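Local coordinates for hypothetical protein (Sebaldella termitidis, PDB 4M1A) that is of unknown function, a DUF1904-family protein of the macrophage migration inhibitory factor (MIF) clan that assembles as a trimer, at residues A[27-32]-A[63-68]; A[15-20]-A[79-84]. All blocks are in the same frame, centred on the assembly; numbering follows the deposited sequence.

Interaction 1 of 2, residues A[27-32]-A[63-68]; sequences IIAECP and FDRDSE
R65 reaches A29 because its CG sits beside the backbone N, opposite the carbonyl carbon (chi1 -87°), and the chain then bends at chi2 before running out straight to the guanidinium. That brings NE to the last carbonyl of helix 21-29: R65 NE donates to A29 O at 3.1 Å. On the acceptor side the approach is good, in the carbonyl plane and on a lone pair. On the donor side it is less so, since the oxygen lies 27° out of the guanidinium plane and the N-H...O angle is 136°.

A29 also uses its methyl. CB lies over one face of the guanidinium, 3.7 Å from R65 NE, so oxygen and methyl of one residue both meet the same group. At the outer end, C31 SG stands 3.8 Å from R65 NH2, approaching obliquely in a loose van der Waals contact. Between A29 and C31 the chain leaves the helix through E30, whose positive phi makes the turn.

The R65 side chain also touches M1. Just beyond, D66 is the N-cap of helix 67-82: its OD1 accepts from A69 N and, weakly and at 3.3 Å, from E68 N.

The contact thus ties the C-terminal end of one helix to the loop leading into the next. A cation placed at a helix C-terminus should be electrostatically favourable, because the helix dipole probably makes the A29 carbonyl a stronger acceptor for R65.

Interaction 2 of 2, residues A[15-20]-A[79-84]; sequences RDFTAG and ERWKKI
The ends of helices 11-17 and 67-82 come closest at F17 and R80, whose CA atoms are 7.3 Å apart, and the CB of F17 is directed toward segment 79-84. With CG anti to the backbone N (chi1 169°), the F17 phenyl is laid against the indole of W81, the two side chains crossing at about a right angle. NE1 lies over the centre of the F17 ring, 3.2 Å above its plane. The two rings meet obliquely, their planes inclined at 47° with the phenyl and indole five-membered-ring centroids 4.3 Å apart. Farther along the indole, W81 CZ2 packs on F17 CB at 3.7 Å.

Both aromatics also touch V6 of strand 3-7, and W81 extends to V56 and I58 of strand 56-62, so the pair lies in the helix-to-sheet layer of this alpha/beta fold; F77, from the same helix as W81, adds an edge-to-face ring to F17.

R80 CB lies at the edge of the phenyl, near its plane, 4.4 Å from F17 CE1. A water links R80 to the F17 backbone, accepting from R80 NH1 and donating to F17 O. Next door, T18 OG1 donates to R15 O and meets G49 N of the third subunit.

In the fold
Helix 67-82 serves both contacts, the loop leading into its N-terminus in interaction 1 and its last turn in interaction 2, so the approach to the helix is tied to helix 21-29 and its far end to helix 11-17. The centres lie about 20 Å apart; in sequence, both segments of interaction 1 fall between those of interaction 2. Interaction 2 is the buried one, mostly aromatic packing against the sheet with a water bridge beside it. Interaction 1 is only partly buried and smaller, and depends on an arginine bonded to a helix-end carbonyl. Each has a neighbouring subunit close by: D64 packs on M100 of the second subunit, and G20 bonds to D48 of the third.

Interaction 1 of 2, residues A[27-32]-A[63-68]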
ATOM      1  N   ILE A  27      18.245   1.491 -17.162  1.00 24.04           N
ATOM      2  CA  ILE A  27      18.622   0.898 -18.452  1.00 25.87           C
ATOM      3  C   ILE A  27      17.529  -0.049 -18.981  1.00 24.00           C
ATOM      4  O   ILE A  27      17.154  -0.015 -20.175  1.00 25.65           O
ATOM      5  CB  ILE A  27      19.970   0.102 -18.332  1.00 31.33           C
ATOM      6  CG1 ILE A  27      21.158   0.965 -17.923  1.00 33.77           C
ATOM      7  CG2 ILE A  27      20.185  -0.721 -19.574  1.00 31.67           C
ATOM      8  CD1 ILE A  27      21.589   2.039 -18.876  1.00 39.24           C
ATOM      9  N   ILE A  28      16.997  -0.930 -18.128  1.00 22.90           N
ATOM     10  CA  ILE A  28      15.985  -1.882 -18.503  1.00 21.95           C
ATOM     11  C   ILE A  28      14.671  -1.146 -18.862  1.00 24.54           C
ATOM     12  O   ILE A  28      14.029  -1.453 -19.859  1.00 26.30           O
ATOM     13  CB  ILE A  28      15.688  -2.855 -17.367  1.00 22.95           C
ATOM     14  CG1 ILE A  28      16.910  -3.784 -17.076  1.00 23.13           C
ATOM     15  CG2 ILE A  28      14.465  -3.678 -17.659  1.00 24.45           C
ATOM     16  CD1 ILE A  28      16.787  -4.631 -15.830  1.00 24.27           C
ATOM     17  N   ALA A  29      14.259  -0.196 -18.027  1.00 21.59           N
ATOM     18  CA  ALA A  29      12.991   0.534 -18.254  1.00 25.06           C
ATOM     19  C   ALA A  29      13.099   1.682 -19.262  1.00 27.89           C
ATOM     20  O   ALA A  29      12.033   2.267 -19.600  1.00 31.29           O
ATOM     21  CB  ALA A  29      12.421   1.087 -16.909  1.00 24.31           C
ATOM     22  N   GLU A  30      14.324   1.997 -19.706  1.00 30.15           N
ATOM     23  CA  GLU A  30      14.653   3.148 -20.548  1.00 28.87           C
ATOM     24  C   GLU A  30      14.168   4.479 -20.002  1.00 32.49           C
ATOM     25  O   GLU A  30      13.427   5.216 -20.656  1.00 29.17           O
ATOM     26  CB  GLU A  30      14.139   2.918 -21.991  1.00 34.28           C
ATOM     27  CG  GLU A  30      14.515   1.520 -22.446  1.00 36.88           C
ATOM     28  CD  GLU A  30      14.214   1.195 -23.904  1.00 50.91           C
ATOM     29  OE1 GLU A  30      13.549   2.034 -24.609  1.00 50.16           O
ATOM     30  OE2 GLU A  30      14.681   0.083 -24.316  1.00 43.02           O
ATOM     31  N   CYS A  31      14.601   4.792 -18.794  1.00 27.88           N
ATOM     32  CA  CYS A  31      14.337   6.076 -18.214  1.00 26.36           C
ATOM     33  C   CYS A  31      15.450   6.449 -17.290  1.00 24.58           C
ATOM     34  O   CYS A  31      16.286   5.610 -16.944  1.00 28.97           O
ATOM     35  CB  CYS A  31      13.003   6.042 -17.483  1.00 28.09           C
ATOM     36  SG  CYS A  31      12.945   5.013 -15.970  1.00 30.08           S
ATOM     37  N   PRO A  32      15.503   7.707 -16.867  1.00 25.24           N
ATOM     38  CA  PRO A  32      16.583   8.121 -16.013  1.00 26.51           C
ATOM     39  C   PRO A  32      16.628   7.372 -14.659  1.00 26.22           C
ATOM     40  O   PRO A  32      15.551   7.117 -14.107  1.00 24.95           O
ATOM     41  CB  PRO A  32      16.283   9.628 -15.826  1.00 25.60           C
ATOM     42  CG  PRO A  32      15.653   9.993 -17.137  1.00 28.93           C
ATOM     43  CD  PRO A  32      14.716   8.847 -17.365  1.00 26.24           C
ATOM     44  N   PHE A  63       4.482   3.584 -14.569  1.00 24.87           N
ATOM     45  CA  PHE A  63       3.765   3.635 -15.860  1.00 26.83           C
ATOM     46  C   PHE A  63       4.151   2.328 -16.596  1.00 28.35           C
ATOM     47  O   PHE A  63       5.319   2.035 -16.796  1.00 26.68           O
ATOM     48  CB  PHE A  63       4.052   4.929 -16.645  1.00 28.78           C
ATOM     49  CG  PHE A  63       3.627   6.171 -15.896  1.00 30.38           C
ATOM     50  CD1 PHE A  63       2.320   6.364 -15.583  1.00 39.30           C
ATOM     51  CD2 PHE A  63       4.536   7.120 -15.498  1.00 35.33           C
ATOM     52  CE1 PHE A  63       1.934   7.486 -14.846  1.00 40.56           C
ATOM     53  CE2 PHE A  63       4.146   8.256 -14.802  1.00 39.05           C
ATOM     54  CZ  PHE A  63       2.845   8.420 -14.445  1.00 37.32           C
ATOM     55  N   ASP A  64       3.151   1.550 -16.948  1.00 28.51           N
ATOM     56  CA  ASP A  64       3.415   0.185 -17.345  1.00 35.45           C
ATOM     57  C   ASP A  64       4.237   0.147 -18.599  1.00 39.40           C
ATOM     58  O   ASP A  64       4.158   1.037 -19.427  1.00 32.08           O
ATOM     59  CB  ASP A  64       2.140  -0.598 -17.606  1.00 44.70           C
ATOM     60  CG  ASP A  64       2.370  -2.124 -17.657  1.00 47.67           C
ATOM     61  OD1 ASP A  64       3.356  -2.683 -17.036  1.00 51.43           O
ATOM     62  OD2 ASP A  64       1.505  -2.741 -18.307  1.00 59.25           O
ATOM     63  N   ARG A  65       5.052  -0.877 -18.677  1.00 39.93           N
ATOM     64  CA  ARG A  65       5.893  -1.140 -19.823  1.00 46.77           C
ATOM     65  C   ARG A  65       5.596  -2.557 -20.225  1.00 37.91           C
ATOM     66  O   ARG A  65       4.824  -3.252 -19.568  1.00 51.22           O
ATOM     67  CB  ARG A  65       7.339  -0.978 -19.430  1.00 44.11           C
ATOM     68  CG  ARG A  65       7.825   0.442 -19.557  1.00 47.30           C
ATOM     69  CD  ARG A  65       8.651   0.762 -18.374  1.00 49.09           C
ATOM     70  NE  ARG A  65       9.203   2.109 -18.424  1.00 50.37           N
ATOM     71  CZ  ARG A  65       8.984   3.084 -17.545  1.00 49.15           C
ATOM     72  NH1 ARG A  65       8.125   2.961 -16.535  1.00 49.98           N
ATOM     73  NH2 ARG A  65       9.609   4.231 -17.723  1.00 53.65           N
ATOM     74  N   ASP A  66       6.211  -3.018 -21.266  1.00 37.71           N
ATOM     75  CA  ASP A  66       5.829  -4.286 -21.736  1.00 37.65           C
ATOM     76  C   ASP A  66       6.394  -5.313 -20.835  1.00 36.34           C
ATOM     77  O   ASP A  66       7.190  -4.972 -19.891  1.00 29.41           O
ATOM     78  CB  ASP A  66       6.210  -4.510 -23.204  1.00 53.36           C
ATOM     79  CG  ASP A  66       7.671  -4.183 -23.537  1.00 49.84           C
ATOM     80  OD1 ASP A  66       8.612  -4.382 -22.723  1.00 52.63           O
ATOM     81  OD2 ASP A  66       7.842  -3.722 -24.676  1.00 56.25           O
ATOM     82  N   SER A  67       5.951  -6.529 -21.125  1.00 26.35           N
ATOM     83  CA  SER A  67       6.246  -7.685 -20.393  1.00 28.22           C
ATOM     84  C   SER A  67       7.759  -7.921 -20.442  1.00 25.75           C
ATOM     85  O   SER A  67       8.264  -8.564 -19.559  1.00 26.03           O
ATOM     86  CB  SER A  67       5.514  -8.870 -20.959  1.00 32.78           C
ATOM     87  OG  SER A  67       5.921  -9.017 -22.301  1.00 35.51           O
ATOM     88  N   GLU A  68       8.452  -7.490 -21.508  1.00 28.86           N
ATOM     89  CA  GLU A  68       9.885  -7.838 -21.590  1.00 27.88           C
ATOM     90  C   GLU A  68      10.609  -7.064 -20.459  1.00 26.75           C
ATOM     91  O   GLU A  68      11.443  -7.681 -19.771  1.00 22.50           O
ATOM     92  CB  GLU A  68      10.496  -7.494 -22.944  1.00 32.28           C
ATOM     93  CG  GLU A  68      12.035  -7.558 -22.937  1.00 40.92           C
ATOM     94  CD  GLU A  68      12.673  -7.168 -24.306  1.00 52.56           C
ATOM     95  OE1 GLU A  68      12.028  -7.414 -25.348  1.00 52.24           O
ATOM     96  OE2 GLU A  68      13.810  -6.629 -24.352  1.00 56.47           O
TER

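Interaction 2 of 2, residues A[15-20]-A[79-84]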
ATOM      1  N   ARG A  15      18.385  -1.434   2.043  1.00 18.72           N
ATOM      2  CA  ARG A  15      19.374  -0.414   1.694  1.00 18.37           C
ATOM      3  C   ARG A  15      20.427  -0.986   0.723  1.00 19.87           C
ATOM      4  O   ARG A  15      20.702  -0.378  -0.340  1.00 19.31           O
ATOM      5  CB  ARG A  15      20.095   0.107   2.965  1.00 20.37           C
ATOM      6  CG  ARG A  15      21.166   1.189   2.750  1.00 24.13           C
ATOM      7  CD  ARG A  15      22.131   1.249   3.979  1.00 30.05           C
ATOM      8  NE  ARG A  15      22.970   0.043   4.074  1.00 36.37           N
ATOM      9  CZ  ARG A  15      23.896  -0.169   5.014  1.00 37.89           C
ATOM     10  NH1 ARG A  15      24.111   0.761   5.925  1.00 31.67           N
ATOM     11  NH2 ARG A  15      24.624  -1.297   5.012  1.00 35.94           N
ATOM     12  N   ASP A  16      20.986  -2.145   1.075  1.00 20.09           N
ATOM     13  CA  ASP A  16      22.014  -2.761   0.215  1.00 24.74           C
ATOM     14  C   ASP A  16      21.531  -3.168  -1.202  1.00 25.42           C
ATOM     15  O   ASP A  16      22.250  -3.093  -2.162  1.00 20.20           O
ATOM     16  CB  ASP A  16      22.535  -3.992   0.867  1.00 27.28           C
ATOM     17  CG  ASP A  16      23.372  -3.703   2.154  1.00 33.19           C
ATOM     18  OD1 ASP A  16      23.745  -2.528   2.475  1.00 30.67           O
ATOM     19  OD2 ASP A  16      23.565  -4.720   2.834  1.00 33.97           O
ATOM     20  N   PHE A  17      20.316  -3.663  -1.278  1.00 20.57           N
ATOM     21  CA  PHE A  17      19.634  -3.984  -2.519  1.00 21.15           C
ATOM     22  C   PHE A  17      19.652  -2.809  -3.442  1.00 18.39           C
ATOM     23  O   PHE A  17      19.743  -2.980  -4.639  1.00 20.97           O
ATOM     24  CB  PHE A  17      18.149  -4.421  -2.141  1.00 19.41           C
ATOM     25  CG  PHE A  17      17.215  -4.539  -3.281  1.00 19.70           C
ATOM     26  CD1 PHE A  17      17.414  -5.514  -4.272  1.00 18.69           C
ATOM     27  CD2 PHE A  17      16.018  -3.800  -3.308  1.00 22.11           C
ATOM     28  CE1 PHE A  17      16.536  -5.682  -5.308  1.00 19.51           C
ATOM     29  CE2 PHE A  17      15.106  -4.010  -4.333  1.00 21.17           C
ATOM     30  CZ  PHE A  17      15.358  -4.941  -5.324  1.00 19.43           C
ATOM     31  N   THR A  18      19.571  -1.594  -2.924  1.00 17.63           N
ATOM     32  CA  THR A  18      19.486  -0.428  -3.759  1.00 17.67           C
ATOM     33  C   THR A  18      20.851   0.045  -4.366  1.00 17.41           C
ATOM     34  O   THR A  18      20.856   0.871  -5.239  1.00 19.97           O
ATOM     35  CB  THR A  18      18.854   0.838  -3.059  1.00 17.92           C
ATOM     36  OG1 THR A  18      19.729   1.427  -2.043  1.00 18.53           O
ATOM     37  CG2 THR A  18      17.380   0.511  -2.498  1.00 17.51           C
ATOM     38  N   ALA A  19      21.933  -0.542  -3.911  1.00 20.34           N
ATOM     39  CA  ALA A  19      23.286  -0.101  -4.430  1.00 20.54           C
ATOM     40  C   ALA A  19      23.325  -0.388  -5.916  1.00 18.84           C
ATOM     41  O   ALA A  19      23.208  -1.536  -6.327  1.00 19.98           O
ATOM     42  CB  ALA A  19      24.409  -0.822  -3.680  1.00 25.16           C
ATOM     43  N   GLY A  20      23.491   0.657  -6.704  1.00 20.52           N
ATOM     44  CA  GLY A  20      23.587   0.551  -8.184  1.00 24.71           C
ATOM     45  C   GLY A  20      22.266   0.287  -8.900  1.00 22.95           C
ATOM     46  O   GLY A  20      22.224   0.170 -10.140  1.00 20.57           O
ATOM     47  N   GLU A  79      16.951 -12.682  -8.541  1.00 21.49           N
ATOM     48  CA  GLU A  79      18.388 -13.087  -8.471  1.00 22.52           C
ATOM     49  C   GLU A  79      19.145 -12.385  -7.356  1.00 21.45           C
ATOM     50  O   GLU A  79      19.891 -13.043  -6.613  1.00 22.97           O
ATOM     51  CB  GLU A  79      19.076 -12.818  -9.819  1.00 25.29           C
ATOM     52  CG  GLU A  79      18.728 -13.841 -10.854  1.00 36.01           C
ATOM     53  CD  GLU A  79      19.344 -13.524 -12.245  1.00 50.82           C
ATOM     54  OE1 GLU A  79      19.902 -12.406 -12.466  1.00 46.35           O
ATOM     55  OE2 GLU A  79      19.254 -14.421 -13.128  1.00 62.50           O
ATOM     56  N   ARG A  80      18.955 -11.092  -7.190  1.00 19.37           N
ATOM     57  CA  ARG A  80      19.588 -10.342  -6.153  1.00 18.94           C
ATOM     58  C   ARG A  80      19.176 -10.794  -4.751  1.00 25.56           C
ATOM     59  O   ARG A  80      20.056 -11.021  -3.871  1.00 22.08           O
ATOM     60  CB  ARG A  80      19.387  -8.835  -6.341  1.00 22.15           C
ATOM     61  CG  ARG A  80      20.104  -8.204  -7.533  1.00 30.40           C
ATOM     62  CD  ARG A  80      21.648  -8.144  -7.271  1.00 30.43           C
ATOM     63  NE  ARG A  80      22.362  -7.669  -8.456  1.00 28.75           N
ATOM     64  CZ  ARG A  80      22.323  -6.412  -8.876  1.00 35.01           C
ATOM     65  NH1 ARG A  80      21.574  -5.460  -8.252  1.00 30.98           N
ATOM     66  NH2 ARG A  80      22.997  -6.109  -9.958  1.00 33.01           N
ATOM     67  N   TRP A  81      17.848 -10.947  -4.500  1.00 20.10           N
ATOM     68  CA  TRP A  81      17.400 -11.414  -3.176  1.00 20.44           C
ATOM     69  C   TRP A  81      17.784 -12.865  -2.869  1.00 20.21           C
ATOM     70  O   TRP A  81      18.143 -13.192  -1.722  1.00 23.65           O
ATOM     71  CB  TRP A  81      15.861 -11.140  -2.938  1.00 19.02           C
ATOM     72  CG  TRP A  81      15.610  -9.700  -2.666  1.00 16.50           C
ATOM     73  CD1 TRP A  81      15.251  -8.732  -3.552  1.00 17.29           C
ATOM     74  CD2 TRP A  81      15.849  -9.051  -1.453  1.00 17.85           C
ATOM     75  NE1 TRP A  81      15.221  -7.503  -2.948  1.00 17.95           N
ATOM     76  CE2 TRP A  81      15.554  -7.666  -1.640  1.00 18.01           C
ATOM     77  CE3 TRP A  81      16.251  -9.493  -0.203  1.00 18.79           C
ATOM     78  CZ2 TRP A  81      15.713  -6.729  -0.650  1.00 20.14           C
ATOM     79  CZ3 TRP A  81      16.403  -8.547   0.804  1.00 22.23           C
ATOM     80  CH2 TRP A  81      16.161  -7.184   0.580  1.00 20.24           C
ATOM     81  N   LYS A  82      17.799 -13.718  -3.875  1.00 24.03           N
ATOM     82  CA  LYS A  82      18.158 -15.116  -3.675  1.00 26.36           C
ATOM     83  C   LYS A  82      19.591 -15.329  -3.246  1.00 30.35           C
ATOM     84  O   LYS A  82      19.905 -16.374  -2.662  1.00 32.83           O
ATOM     85  CB  LYS A  82      17.776 -16.021  -4.862  1.00 28.71           C
ATOM     86  CG  LYS A  82      16.281 -16.272  -5.018  1.00 30.13           C
ATOM     87  CD  LYS A  82      15.486 -16.920  -3.882  1.00 32.53           C
ATOM     88  CE  LYS A  82      14.087 -17.380  -4.350  1.00 29.22           C
ATOM     89  NZ  LYS A  82      13.332 -18.081  -3.255  1.00 30.31           N
ATOM     90  N   LYS A  83      20.420 -14.332  -3.435  1.00 24.18           N
ATOM     91  CA  LYS A  83      21.789 -14.354  -2.916  1.00 31.44           C
ATOM     92  C   LYS A  83      21.863 -14.286  -1.408  1.00 41.15           C
ATOM     93  O   LYS A  83      22.819 -14.844  -0.845  1.00 34.51           O
ATOM     94  CB  LYS A  83      22.576 -13.199  -3.439  1.00 32.33           C
ATOM     95  CG  LYS A  83      22.915 -13.333  -4.888  1.00 34.24           C
ATOM     96  CD  LYS A  83      23.821 -12.203  -5.314  1.00 40.45           C
ATOM     97  CE  LYS A  83      24.382 -12.440  -6.718  1.00 46.81           C
ATOM     98  NZ  LYS A  83      24.869 -11.129  -7.264  1.00 43.44           N
ATOM     99  N   ILE A  84      20.863 -13.614  -0.787  1.00 37.63           N
ATOM    100  CA  ILE A  84      20.763 -13.334   0.688  1.00 44.82           C
ATOM    101  C   ILE A  84      19.769 -14.250   1.438  1.00 42.93           C
ATOM    102  O   ILE A  84      19.940 -14.533   2.624  1.00 42.20           O
ATOM    103  CB  ILE A  84      20.242 -11.906   0.939  1.00 54.56           C
ATOM    104  CG1 ILE A  84      20.999 -10.881   0.103  1.00 62.13           C
ATOM    105  CG2 ILE A  84      20.316 -11.575   2.423  1.00 65.10           C
ATOM    106  CD1 ILE A  84      20.258  -9.574  -0.085  1.00 64.91           C
TER
HETATM  107  O   HOH W   1      20.848  -5.273  -5.633  1.00 36.65           O